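PDB 4IQD: carboxyvinyl-carboxyphosphonate phosphorylmutase from Bacillus anthracis, which is a TIM-barrel enzyme of the phosphoenolpyruvate phosphomutase family, seen here as a two-chain assembly with pyruvic acid bound. Local coordinates for residues A[30-35]-A[48-53]; A[52-57]-A[241-246]; A[109-114]-A[154-159]; A[160-165]-A[187-192]. All coordinates share one frame; numbering follows the deposited sequence.

Four contacts illustrate how an eight-stranded parallel barrel is put together. From the N terminus, contact 1 closes the short loop through helix 39-48, setting strand 31-34 beside the chain entering strand 53-55. Contact 2 starts on that same chain, shares Ala52 and Leu53 with contact 1, and closes a far longer loop of more than 180 residues by bringing 52-57 against 241-246 at a pyruvic acid. Contacts 3 and 4 both fall within that long loop and follow one another in series: contact 3 packs helix 103-115 against the end of helix 143-156, and contact 4 pairs strands 161-166 and 191-194. Contacts 3 and 4 touch, for instance through Val114 and Leu160.

Contact 1 of 4, residues A[30-35]-A[48-53]; sequences ILQIPG and TGFLAL
At the side of the barrel where strand 31-34 meets the chain leading into strand 53-55, Pro34 sets its CG over one face of the Phe50 ring. This atom stands 3.6 Å from the centroid of the Phe50 ring, offset toward the rim, in a CH-pi contact whose closest ring atom is CG. Gln32 reaches the same ring at its edge, OE1 lying 3.8 Å from Phe50 CE1, while its NE2 is hydrogen-bonded to Tyr242 OH. The two segments are the ends of a beta-alpha-beta crossover through helix 39-48, which Gly49 closes in a Schellman motif. A water bridges the backbones, donating to Gln32 O and accepting from Leu51 N, each at 2.8 Å; just beyond, Pro34 O is directly bonded to the backbone of Tyr54. Pro34 has no N-H to give; instead its CD sits 3.1 Å from Ala52 O, a buried carbonyl oxygen with no hydrogen-bond partner in the model. Ile33 turns CG1 beside its backbone N (chi1 -52°), where it meets Ala52 CB at 4.0 Å, and its CG2 presses on the carbonyl carbon of Leu53. Lys262 of the second subunit makes a cation-pi contact with Phe50 and donates to Gly49 O.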
loop_
_atom_site.group_PDB
_atom_site.type_symbol
_atom_site.label_atom_id
_atom_site.label_comp_id
_atom_site.label_asym_id
_atom_site.label_seq_id
_atom_site.Cartn_x
_atom_site.Cartn_y
_atom_site.Cartn_z
ATOM N N ILE A 30 -7.542 21.490 -18.453
ATOM C CA ILE A 30 -6.418 20.608 -18.173
ATOM C C ILE A 30 -6.824 19.454 -17.255
ATOM O O ILE A 30 -7.633 19.623 -16.345
ATOM C CB ILE A 30 -5.221 21.394 -17.588
ATOM C CG1 ILE A 30 -4.004 20.483 -17.408
ATOM C CG2 ILE A 30 -5.614 22.079 -16.289
ATOM C CD1 ILE A 30 -2.712 21.075 -17.926
ATOM N N LEU A 31 -6.282 18.272 -17.527
ATOM C CA LEU A 31 -6.590 17.089 -16.737
ATOM C C LEU A 31 -5.544 16.878 -15.653
ATOM O O LEU A 31 -4.364 16.714 -15.945
ATOM C CB LEU A 31 -6.654 15.856 -17.636
ATOM C CG LEU A 31 -6.854 14.522 -16.918
ATOM C CD1 LEU A 31 -8.231 14.456 -16.273
ATOM C CD2 LEU A 31 -6.645 13.360 -17.875
ATOM N N GLN A 32 -5.977 16.892 -14.398
ATOM C CA GLN A 32 -5.075 16.579 -13.303
ATOM C C GLN A 32 -5.118 15.082 -13.021
ATOM O O GLN A 32 -6.188 14.505 -12.830
ATOM C CB GLN A 32 -5.436 17.371 -12.049
ATOM C CG GLN A 32 -5.244 18.870 -12.172
ATOM C CD GLN A 32 -5.509 19.593 -10.866
ATOM O OE1 GLN A 32 -6.635 19.610 -10.372
ATOM N NE2 GLN A 32 -4.468 20.185 -10.294
ATOM N N ILE A 33 -3.947 14.458 -13.009
ATOM C CA ILE A 33 -3.844 13.018 -12.818
ATOM C C ILE A 33 -2.960 12.697 -11.619
ATOM O O ILE A 33 -1.736 12.699 -11.722
ATOM C CB ILE A 33 -3.261 12.330 -14.063
ATOM C CG1 ILE A 33 -4.038 12.732 -15.316
ATOM C CG2 ILE A 33 -3.277 10.825 -13.890
ATOM C CD1 ILE A 33 -3.565 12.029 -16.560
ATOM N N PRO A 34 -3.583 12.424 -10.469
ATOM C CA PRO A 34 -2.862 12.125 -9.232
ATOM C C PRO A 34 -2.262 10.733 -9.237
ATOM O O PRO A 34 -2.873 9.800 -9.749
ATOM C CB PRO A 34 -3.958 12.180 -8.162
ATOM C CG PRO A 34 -5.145 12.759 -8.818
ATOM C CD PRO A 34 -5.036 12.457 -10.261
ATOM N N GLY A 35 -1.075 10.596 -8.661
ATOM C CA GLY A 35 -0.510 9.287 -8.426
ATOM C C GLY A 35 -1.214 8.606 -7.266
ATOM O O GLY A 35 -1.447 9.218 -6.225
ATOM N N THR A 48 -12.130 12.881 -3.985
ATOM C CA THR A 48 -11.675 14.267 -4.021
ATOM C C THR A 48 -12.022 14.906 -5.374
ATOM O O THR A 48 -11.979 16.125 -5.537
ATOM C CB THR A 48 -10.172 14.372 -3.687
ATOM O OG1 THR A 48 -9.952 13.869 -2.366
ATOM C CG2 THR A 48 -9.698 15.802 -3.713
ATOM N N GLY A 49 -12.394 14.076 -6.342
ATOM C CA GLY A 49 -12.938 14.585 -7.589
ATOM C C GLY A 49 -12.026 14.507 -8.796
ATOM O O GLY A 49 -12.256 15.181 -9.800
ATOM N N PHE A 50 -10.990 13.685 -8.708
ATOM C CA PHE A 50 -10.094 13.499 -9.835
ATOM C C PHE A 50 -10.638 12.422 -10.765
ATOM O O PHE A 50 -11.270 11.471 -10.314
ATOM C CB PHE A 50 -8.687 13.178 -9.348
ATOM C CG PHE A 50 -8.075 14.279 -8.531
ATOM C CD1 PHE A 50 -7.506 15.383 -9.146
ATOM C CD2 PHE A 50 -8.071 14.216 -7.149
ATOM C CE1 PHE A 50 -6.944 16.399 -8.395
ATOM C CE2 PHE A 50 -7.510 15.227 -6.398
ATOM C CZ PHE A 50 -6.947 16.317 -7.019
ATOM N N LEU A 51 -10.394 12.586 -12.061
ATOM C CA LEU A 51 -11.063 11.782 -13.082
ATOM C C LEU A 51 -10.138 10.789 -13.772
ATOM O O LEU A 51 -10.535 10.091 -14.705
ATOM C CB LEU A 51 -11.690 12.701 -14.127
ATOM C CG LEU A 51 -12.622 13.778 -13.573
ATOM C CD1 LEU A 51 -13.170 14.631 -14.703
ATOM C CD2 LEU A 51 -13.749 13.153 -12.763
ATOM N N ALA A 52 -8.897 10.741 -13.311
ATOM C CA ALA A 52 -7.914 9.825 -13.851
ATOM C C ALA A 52 -6.857 9.638 -12.784
ATOM O O ALA A 52 -6.691 10.495 -11.923
ATOM C CB ALA A 52 -7.306 10.386 -15.127
ATOM N N LEU A 53 -6.158 8.512 -12.824
ATOM C CA LEU A 53 -5.174 8.202 -11.796
ATOM C C LEU A 53 -3.860 7.797 -12.426
ATOM O O LEU A 53 -3.823 7.385 -13.580
ATOM C CB LEU A 53 -5.672 7.075 -10.893
ATOM C CG LEU A 53 -6.895 7.360 -10.028
ATOM C CD1 LEU A 53 -7.251 6.118 -9.246
ATOM C CD2 LEU A 53 -6.637 8.527 -9.095
HETATM O O HOH W 1 -8.928 14.854 -12.739
#

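Contact 2 of 4, residues A[52-57]-A[241-246]; sequences ALYLSG and IYPVTS. With PYR (pyruvic acid), chain C.
The Tyr54 ring has Ile241 CD1 over one face, the OXT oxygen of pyruvic acid at its edge near the ring plane, and Pro243 CB approaching obliquely. The methyl is 4.2 Å from the centroid of the Tyr54 ring, 22° off the normal and displaced toward the rim, with CZ as its nearest ring atom. Ile241 presents it through an uncommon first torsion: CG1 lies between the backbone N and the carbonyl carbon (chi1 59°), and the chain then runs on extended to CD1. Pro243 CB comes within 3.6 Å of Tyr54 CE2 and also lies 3.5 Å from PYR O, so one methylene touches both the tyrosine and the ligand. That same oxygen accepts the hydrogen bond of Ser56 OG at 2.9 Å, and Val244 CG2 packs against it at 3.5 Å. Ser56 OG also caps the N terminus of helix 57-63 by bonding Ala59 N, which gives the hydroxyl a second partner that can fix its position. Tyr54 OH is hydrogen-bonded to Gln122 OE1. Strands 53-55 and 239-242 flank strand 31-34 and deliver their C-terminal ends to one ligand, whose pocket Ala58, Asp95, Arg165 and Thr219 complete: the arrangement typical of a TIM barrel, with its site at the C-terminal ends of the parallel strands.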
loop_
_atom_site.group_PDB
_atom_site.type_symbol
_atom_site.label_atom_id
_atom_site.label_comp_id
_atom_site.label_asym_id
_atom_site.label_seq_id
_atom_site.Cartn_x
_atom_site.Cartn_y
_atom_site.Cartn_z
ATOM N N ALA A 52 -8.897 10.741 -13.311
ATOM C CA ALA A 52 -7.914 9.825 -13.851
ATOM C C ALA A 52 -6.857 9.638 -12.784
ATOM O O ALA A 52 -6.691 10.495 -11.923
ATOM C CB ALA A 52 -7.306 10.386 -15.127
ATOM N N LEU A 53 -6.158 8.512 -12.824
ATOM C CA LEU A 53 -5.174 8.202 -11.796
ATOM C C LEU A 53 -3.860 7.797 -12.426
ATOM O O LEU A 53 -3.823 7.385 -13.580
ATOM C CB LEU A 53 -5.672 7.075 -10.893
ATOM C CG LEU A 53 -6.895 7.360 -10.028
ATOM C CD1 LEU A 53 -7.251 6.118 -9.246
ATOM C CD2 LEU A 53 -6.637 8.527 -9.095
ATOM N N TYR A 54 -2.786 7.912 -11.656
ATOM C CA TYR A 54 -1.457 7.595 -12.149
ATOM C C TYR A 54 -0.777 6.578 -11.247
ATOM O O TYR A 54 -0.799 6.701 -10.026
ATOM C CB TYR A 54 -0.617 8.871 -12.224
ATOM C CG TYR A 54 0.747 8.706 -12.858
ATOM C CD1 TYR A 54 0.879 8.477 -14.223
ATOM C CD2 TYR A 54 1.905 8.811 -12.100
ATOM C CE1 TYR A 54 2.125 8.341 -14.810
ATOM C CE2 TYR A 54 3.154 8.679 -12.681
ATOM C CZ TYR A 54 3.260 8.440 -14.034
ATOM O OH TYR A 54 4.504 8.306 -14.614
ATOM N N LEU A 55 -0.183 5.562 -11.856
ATOM C CA LEU A 55 0.636 4.624 -11.113
ATOM C C LEU A 55 2.095 4.810 -11.502
ATOM O O LEU A 55 2.503 4.440 -12.601
ATOM C CB LEU A 55 0.195 3.190 -11.384
ATOM C CG LEU A 55 0.917 2.128 -10.557
ATOM C CD1 LEU A 55 0.686 2.362 -9.072
ATOM C CD2 LEU A 55 0.466 0.736 -10.964
ATOM N N SER A 56 2.874 5.402 -10.604
ATOM C CA SER A 56 4.282 5.672 -10.874
ATOM C C SER A 56 5.166 4.557 -10.343
ATOM O O SER A 56 4.913 4.015 -9.269
ATOM C CB SER A 56 4.700 6.998 -10.244
ATOM O OG SER A 56 5.626 6.795 -9.192
ATOM N N GLY A 57 6.207 4.221 -11.096
ATOM C CA GLY A 57 7.143 3.197 -10.672
ATOM C C GLY A 57 7.793 3.599 -9.367
ATOM O O GLY A 57 8.018 2.771 -8.484
ATOM N N ILE A 241 0.560 15.338 -14.079
ATOM C CA ILE A 241 0.625 14.285 -13.079
ATOM C C ILE A 241 1.264 14.748 -11.771
ATOM O O ILE A 241 2.152 15.601 -11.760
ATOM C CB ILE A 241 1.392 13.057 -13.605
ATOM C CG1 ILE A 241 2.814 13.447 -13.993
ATOM C CG2 ILE A 241 0.670 12.446 -14.796
ATOM C CD1 ILE A 241 3.649 12.287 -14.467
ATOM N N TYR A 242 0.787 14.172 -10.673
ATOM C CA TYR A 242 1.357 14.384 -9.350
ATOM C C TYR A 242 1.702 12.997 -8.816
ATOM O O TYR A 242 0.985 12.446 -7.982
ATOM C CB TYR A 242 0.348 15.102 -8.445
ATOM C CG TYR A 242 -0.212 16.376 -9.052
ATOM C CD1 TYR A 242 0.349 17.613 -8.765
ATOM C CD2 TYR A 242 -1.297 16.338 -9.921
ATOM C CE1 TYR A 242 -0.152 18.777 -9.323
ATOM C CE2 TYR A 242 -1.804 17.496 -10.485
ATOM C CZ TYR A 242 -1.228 18.710 -10.181
ATOM O OH TYR A 242 -1.731 19.862 -10.738
ATOM N N PRO A 243 2.812 12.429 -9.313
ATOM C CA PRO A 243 3.121 10.994 -9.287
ATOM C C PRO A 243 3.364 10.387 -7.915
ATOM O O PRO A 243 2.889 9.283 -7.649
ATOM C CB PRO A 243 4.418 10.900 -10.105
ATOM C CG PRO A 243 4.515 12.177 -10.849
ATOM C CD PRO A 243 3.879 13.195 -9.975
ATOM N N VAL A 244 4.111 11.076 -7.064
ATOM C CA VAL A 244 4.629 10.445 -5.857
ATOM C C VAL A 244 4.072 11.083 -4.586
ATOM O O VAL A 244 4.341 10.631 -3.472
ATOM C CB VAL A 244 6.166 10.505 -5.854
ATOM C CG1 VAL A 244 6.748 9.531 -4.846
ATOM C CG2 VAL A 244 6.695 10.183 -7.237
ATOM N N THR A 245 3.271 12.123 -4.772
ATOM C CA THR A 245 2.741 12.912 -3.673
ATOM C C THR A 245 2.043 12.060 -2.615
ATOM O O THR A 245 2.240 12.266 -1.423
ATOM C CB THR A 245 1.746 13.959 -4.191
ATOM O OG1 THR A 245 2.252 14.548 -5.393
ATOM C CG2 THR A 245 1.524 15.035 -3.154
ATOM N N SER A 246 1.245 11.095 -3.062
ATOM C CA SER A 246 0.481 10.246 -2.150
ATOM C C SER A 246 1.378 9.512 -1.157
ATOM O O SER A 246 1.043 9.393 0.017
ATOM C CB SER A 246 -0.369 9.240 -2.930
ATOM O OG SER A 246 0.444 8.299 -3.606
HETATM C C PYR C . 7.827 9.101 -11.608
HETATM O O PYR C . 7.199 8.879 -10.482
HETATM O OXT PYR C . 7.477 8.432 -12.681
HETATM C CA PYR C . 8.863 10.036 -11.644
HETATM O O3 PYR C . 9.572 10.207 -12.732
HETATM C CB PYR C . 9.166 10.865 -10.430
#

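Contact 3 of 4, residues A[109-114]-A[154-159]; sequences TAVEMV and KEVAPS
Ala110, Val111 and Val114 of helix 103-115 meet Val156, Ala157 and Ser159 in plain apolar packing between two neighbouring outer helices of the barrel, at the end where helix 143-156 runs out. The contact is small, burying 193 Å² in all, and is carried by methyl groups. Ala157 CB occupies its middle: it lies 4.0 Å from Ala110 CB and 3.8 Å from Val114 CG2. Those two partners are one helical turn apart, a spacing reflected in the backbone bond from Val114 N to Ala110 O, so a single methyl meets two successive turns of the same helix. Nearer the solvent, the two valines touch through one branch each, Val111 CG2 and Val156 CG1, only 3.5 Å apart, with the side chains crossing at a slant. In Val156 this CG1 is the branch anti to the backbone N (chi1 -176°), whereas in Val111 the branch used is the one beside it. Ala157 is the first residue to leave helical geometry, and the turn it begins brings Ser159 OG to 4.2 Å from Val114 CG2. The hydroxyl finds its polar partner in Gln14 OE1, which brings in helix 14-26. Val114 also packs on Leu160, just ahead of strand 161-166, while Met113, a selenomethionine, faces Ala78 of helix 74-88; helix 103-115 is thereby set between helices 74-88 and 143-156, around the outside of the strands.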
loop_
_atom_site.group_PDB
_atom_site.type_symbol
_atom_site.label_atom_id
_atom_site.label_comp_id
_atom_site.label_asym_id
_atom_site.label_seq_id
_atom_site.Cartn_x
_atom_site.Cartn_y
_atom_site.Cartn_z
ATOM N N THR A 109 3.659 -6.984 -21.723
ATOM C CA THR A 109 3.302 -5.933 -20.785
ATOM C C THR A 109 2.013 -5.256 -21.234
ATOM O O THR A 109 1.128 -4.988 -20.425
ATOM C CB THR A 109 4.432 -4.895 -20.662
ATOM O OG1 THR A 109 5.577 -5.513 -20.067
ATOM C CG2 THR A 109 3.996 -3.724 -19.799
ATOM N N ALA A 110 1.906 -5.014 -22.539
ATOM C CA ALA A 110 0.728 -4.380 -23.117
ATOM C C ALA A 110 -0.531 -5.210 -22.900
ATOM O O ALA A 110 -1.590 -4.668 -22.596
ATOM C CB ALA A 110 0.938 -4.116 -24.602
ATOM N N VAL A 111 -0.417 -6.523 -23.058
ATOM C CA VAL A 111 -1.564 -7.402 -22.868
ATOM C C VAL A 111 -1.994 -7.412 -21.412
ATOM O O VAL A 111 -3.181 -7.329 -21.107
ATOM C CB VAL A 111 -1.251 -8.844 -23.284
ATOM C CG1 VAL A 111 -2.490 -9.710 -23.146
ATOM C CG2 VAL A 111 -0.734 -8.883 -24.703
ATOM N N GLU A 112 -1.017 -7.517 -20.518
ATOM C CA GLU A 112 -1.285 -7.566 -19.086
ATOM C C GLU A 112 -1.986 -6.306 -18.601
ATOM O O GLU A 112 -2.835 -6.363 -17.717
ATOM C CB GLU A 112 0.010 -7.769 -18.302
ATOM C CG GLU A 112 0.650 -9.130 -18.487
ATOM C CD GLU A 112 1.973 -9.244 -17.757
ATOM O OE1 GLU A 112 2.652 -8.208 -17.603
ATOM O OE2 GLU A 112 2.327 -10.363 -17.332
HETATM N N MSE A 113 -1.628 -5.166 -19.182
HETATM C CA MSE A 113 -2.253 -3.904 -18.803
HETATM C C MSE A 113 -3.688 -3.815 -19.323
HETATM O O MSE A 113 -4.569 -3.294 -18.646
HETATM C CB MSE A 113 -1.419 -2.718 -19.295
HETATM C CG MSE A 113 -0.013 -2.664 -18.699
HETATM SE SE MSE A 113 0.027 -2.555 -16.745
HETATM C CE MSE A 113 1.857 -3.139 -16.442
ATOM N N VAL A 114 -3.922 -4.332 -20.523
ATOM C CA VAL A 114 -5.267 -4.364 -21.081
ATOM C C VAL A 114 -6.132 -5.297 -20.250
ATOM O O VAL A 114 -7.298 -5.009 -19.976
ATOM C CB VAL A 114 -5.260 -4.817 -22.553
ATOM C CG1 VAL A 114 -6.659 -5.185 -23.013
ATOM C CG2 VAL A 114 -4.670 -3.726 -23.438
ATOM N N LYS A 154 1.015 -0.750 -30.377
ATOM C CA LYS A 154 -0.065 -0.492 -31.329
ATOM C C LYS A 154 -0.528 -1.769 -32.012
ATOM O O LYS A 154 -1.691 -1.904 -32.380
ATOM C CB LYS A 154 0.372 0.504 -32.409
ATOM C CG LYS A 154 0.594 1.929 -31.935
ATOM C CD LYS A 154 -0.601 2.468 -31.162
ATOM C CE LYS A 154 -1.878 2.492 -31.984
ATOM N NZ LYS A 154 -3.050 2.848 -31.129
ATOM N N GLU A 155 0.399 -2.701 -32.185
ATOM C CA GLU A 155 0.095 -3.960 -32.839
ATOM C C GLU A 155 -0.741 -4.886 -31.961
ATOM O O GLU A 155 -1.784 -5.381 -32.382
ATOM C CB GLU A 155 1.381 -4.667 -33.253
ATOM C CG GLU A 155 1.133 -6.004 -33.913
ATOM C CD GLU A 155 0.148 -5.903 -35.058
ATOM O OE1 GLU A 155 0.290 -4.973 -35.880
ATOM O OE2 GLU A 155 -0.773 -6.747 -35.131
ATOM N N VAL A 156 -0.277 -5.116 -30.738
ATOM C CA VAL A 156 -0.907 -6.099 -29.866
ATOM C C VAL A 156 -2.078 -5.509 -29.084
ATOM O O VAL A 156 -3.049 -6.203 -28.790
ATOM C CB VAL A 156 0.115 -6.723 -28.892
ATOM C CG1 VAL A 156 -0.534 -7.809 -28.064
ATOM C CG2 VAL A 156 1.286 -7.296 -29.661
ATOM N N ALA A 157 -1.991 -4.222 -28.766
ATOM C CA ALA A 157 -3.003 -3.575 -27.936
ATOM C C ALA A 157 -3.437 -2.224 -28.492
ATOM O O ALA A 157 -3.059 -1.183 -27.955
ATOM C CB ALA A 157 -2.479 -3.412 -26.520
ATOM N N PRO A 158 -4.248 -2.230 -29.561
ATOM C CA PRO A 158 -4.655 -0.975 -30.202
ATOM C C PRO A 158 -5.623 -0.173 -29.341
ATOM O O PRO A 158 -5.887 0.989 -29.639
ATOM C CB PRO A 158 -5.360 -1.445 -31.483
ATOM C CG PRO A 158 -4.964 -2.883 -31.653
ATOM C CD PRO A 158 -4.785 -3.403 -30.266
ATOM N N SER A 159 -6.143 -0.789 -28.285
ATOM C CA SER A 159 -7.100 -0.129 -27.406
ATOM C C SER A 159 -6.393 0.616 -26.281
ATOM O O SER A 159 -7.031 1.165 -25.390
ATOM C CB SER A 159 -8.076 -1.152 -26.824
ATOM O OG SER A 159 -7.381 -2.237 -26.233
#

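Contact 4 of 4, residues A[160-165]-A[187-192]; sequences LYIVAR and AGADAI
Asp190 holds the edge of strand 161-166 by both its side chain and its backbone, just where the beta-alpha-beta unit of strand 161-166, helix 174-187 and strand 191-194 returns to the sheet. Its OD2 accepts from Ile162 N at 2.6 Å, an almost straight bond (174°) that uses the anti lone pair, away from OD1. In return Asp190 N donates to Ile162 O at 2.8 Å, and Ala191 N adds a weak bond to the same oxygen. Regular parallel pairing then takes over with Ala164 N to Ala191 O at 2.9 Å. Asp190 CB rests over one face of the Tyr161 ring, 3.6 Å from the centroid and offset toward the rim, in a CH-pi contact. Further out, a water within 2.8 Å of Leu160 O also reaches Asp190 OD2, and Arg22 forms a long, weak ion pair with OD1. Phe21 of helix 14-26 stacks edge-to-face on Tyr161, and Ile162 faces Ile150 and Ile153 of helix 143-156. Gly188 ends the preceding helix in a Schellman motif. Beyond this pairing Arg165, tied to Asp167 and Glu195 by salt bridges, makes a weak hydrogen bond to pyruvic acid. On the face that carries Ala164 and Ile192, Ala164 CB touches both Ala189 CB and Ile192 CD1, each at 3.9 Å.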
loop_
_atom_site.group_PDB
_atom_site.type_symbol
_atom_site.label_atom_id
_atom_site.label_comp_id
_atom_site.label_asym_id
_atom_site.label_seq_id
_atom_site.Cartn_x
_atom_site.Cartn_y
_atom_site.Cartn_z
ATOM N N LEU A 160 -5.067 0.634 -26.338
ATOM C CA LEU A 160 -4.258 1.230 -25.282
ATOM C C LEU A 160 -3.730 2.605 -25.681
ATOM O O LEU A 160 -3.017 2.743 -26.674
ATOM C CB LEU A 160 -3.092 0.303 -24.941
ATOM C CG LEU A 160 -2.694 0.179 -23.473
ATOM C CD1 LEU A 160 -3.896 -0.190 -22.611
ATOM C CD2 LEU A 160 -1.600 -0.859 -23.327
ATOM N N TYR A 161 -4.086 3.617 -24.898
ATOM C CA TYR A 161 -3.611 4.975 -25.120
ATOM C C TYR A 161 -2.145 5.026 -24.724
ATOM O O TYR A 161 -1.770 4.543 -23.660
ATOM C CB TYR A 161 -4.429 5.943 -24.270
ATOM C CG TYR A 161 -4.280 7.408 -24.616
ATOM C CD1 TYR A 161 -5.115 8.012 -25.551
ATOM C CD2 TYR A 161 -3.332 8.197 -23.981
ATOM C CE1 TYR A 161 -4.995 9.353 -25.857
ATOM C CE2 TYR A 161 -3.205 9.540 -24.279
ATOM C CZ TYR A 161 -4.038 10.113 -25.218
ATOM O OH TYR A 161 -3.913 11.448 -25.514
ATOM N N ILE A 162 -1.306 5.590 -25.584
ATOM C CA ILE A 162 0.123 5.580 -25.319
ATOM C C ILE A 162 0.689 6.956 -25.053
ATOM O O ILE A 162 0.580 7.857 -25.885
ATOM C CB ILE A 162 0.916 4.999 -26.487
ATOM C CG1 ILE A 162 0.402 3.610 -26.851
ATOM C CG2 ILE A 162 2.386 4.945 -26.125
ATOM C CD1 ILE A 162 1.103 3.014 -28.043
ATOM N N VAL A 163 1.308 7.109 -23.890
ATOM C CA VAL A 163 2.084 8.301 -23.596
ATOM C C VAL A 163 3.564 7.946 -23.676
ATOM O O VAL A 163 4.010 6.989 -23.049
ATOM C CB VAL A 163 1.755 8.859 -22.199
ATOM C CG1 VAL A 163 2.692 10.001 -21.848
ATOM C CG2 VAL A 163 0.303 9.310 -22.137
ATOM N N ALA A 164 4.320 8.706 -24.464
ATOM C CA ALA A 164 5.745 8.443 -24.624
ATOM C C ALA A 164 6.601 9.471 -23.888
ATOM O O ALA A 164 6.472 10.675 -24.108
ATOM C CB ALA A 164 6.116 8.397 -26.099
ATOM N N ARG A 165 7.476 8.989 -23.014
ATOM C CA ARG A 165 8.364 9.868 -22.268
ATOM C C ARG A 165 9.734 9.938 -22.918
ATOM O O ARG A 165 10.280 8.924 -23.345
ATOM C CB ARG A 165 8.516 9.385 -20.828
ATOM C CG ARG A 165 9.450 10.251 -20.004
ATOM C CD ARG A 165 9.952 9.519 -18.780
ATOM N NE ARG A 165 10.807 10.366 -17.959
ATOM C CZ ARG A 165 10.611 10.584 -16.664
ATOM N NH1 ARG A 165 9.594 10.009 -16.040
ATOM N NH2 ARG A 165 11.438 11.370 -15.990
ATOM N N ALA A 187 4.869 6.947 -34.753
ATOM C CA ALA A 187 4.989 5.522 -34.488
ATOM C C ALA A 187 3.727 4.997 -33.814
ATOM O O ALA A 187 3.435 3.804 -33.867
ATOM C CB ALA A 187 6.214 5.241 -33.632
ATOM N N GLY A 188 2.977 5.893 -33.181
ATOM C CA GLY A 188 1.702 5.516 -32.604
ATOM C C GLY A 188 1.383 6.152 -31.269
ATOM O O GLY A 188 0.270 6.009 -30.771
ATOM N N ALA A 189 2.349 6.848 -30.681
ATOM C CA ALA A 189 2.117 7.498 -29.396
ATOM C C ALA A 189 1.044 8.573 -29.530
ATOM O O ALA A 189 0.991 9.282 -30.532
ATOM C CB ALA A 189 3.408 8.087 -28.848
ATOM N N ASP A 190 0.183 8.676 -28.523
ATOM C CA ASP A 190 -0.945 9.600 -28.565
ATOM C C ASP A 190 -0.647 10.885 -27.801
ATOM O O ASP A 190 -1.375 11.871 -27.920
ATOM C CB ASP A 190 -2.192 8.932 -27.988
ATOM C CG ASP A 190 -2.422 7.544 -28.551
ATOM O OD1 ASP A 190 -2.749 7.434 -29.749
ATOM O OD2 ASP A 190 -2.280 6.561 -27.794
ATOM N N ALA A 191 0.428 10.866 -27.018
ATOM C CA ALA A 191 0.784 11.994 -26.165
ATOM C C ALA A 191 2.265 11.957 -25.803
ATOM O O ALA A 191 2.884 10.894 -25.824
ATOM C CB ALA A 191 -0.070 11.986 -24.903
ATOM N N ILE A 192 2.825 13.114 -25.464
ATOM C CA ILE A 192 4.241 13.196 -25.111
ATOM C C ILE A 192 4.499 13.749 -23.703
ATOM O O ILE A 192 3.890 14.729 -23.280
ATOM C CB ILE A 192 5.044 14.017 -26.145
ATOM C CG1 ILE A 192 4.944 13.376 -27.528
ATOM C CG2 ILE A 192 6.500 14.107 -25.744
ATOM C CD1 ILE A 192 5.570 11.998 -27.609
HETATM O O HOH W 2 -3.590 4.123 -29.023
#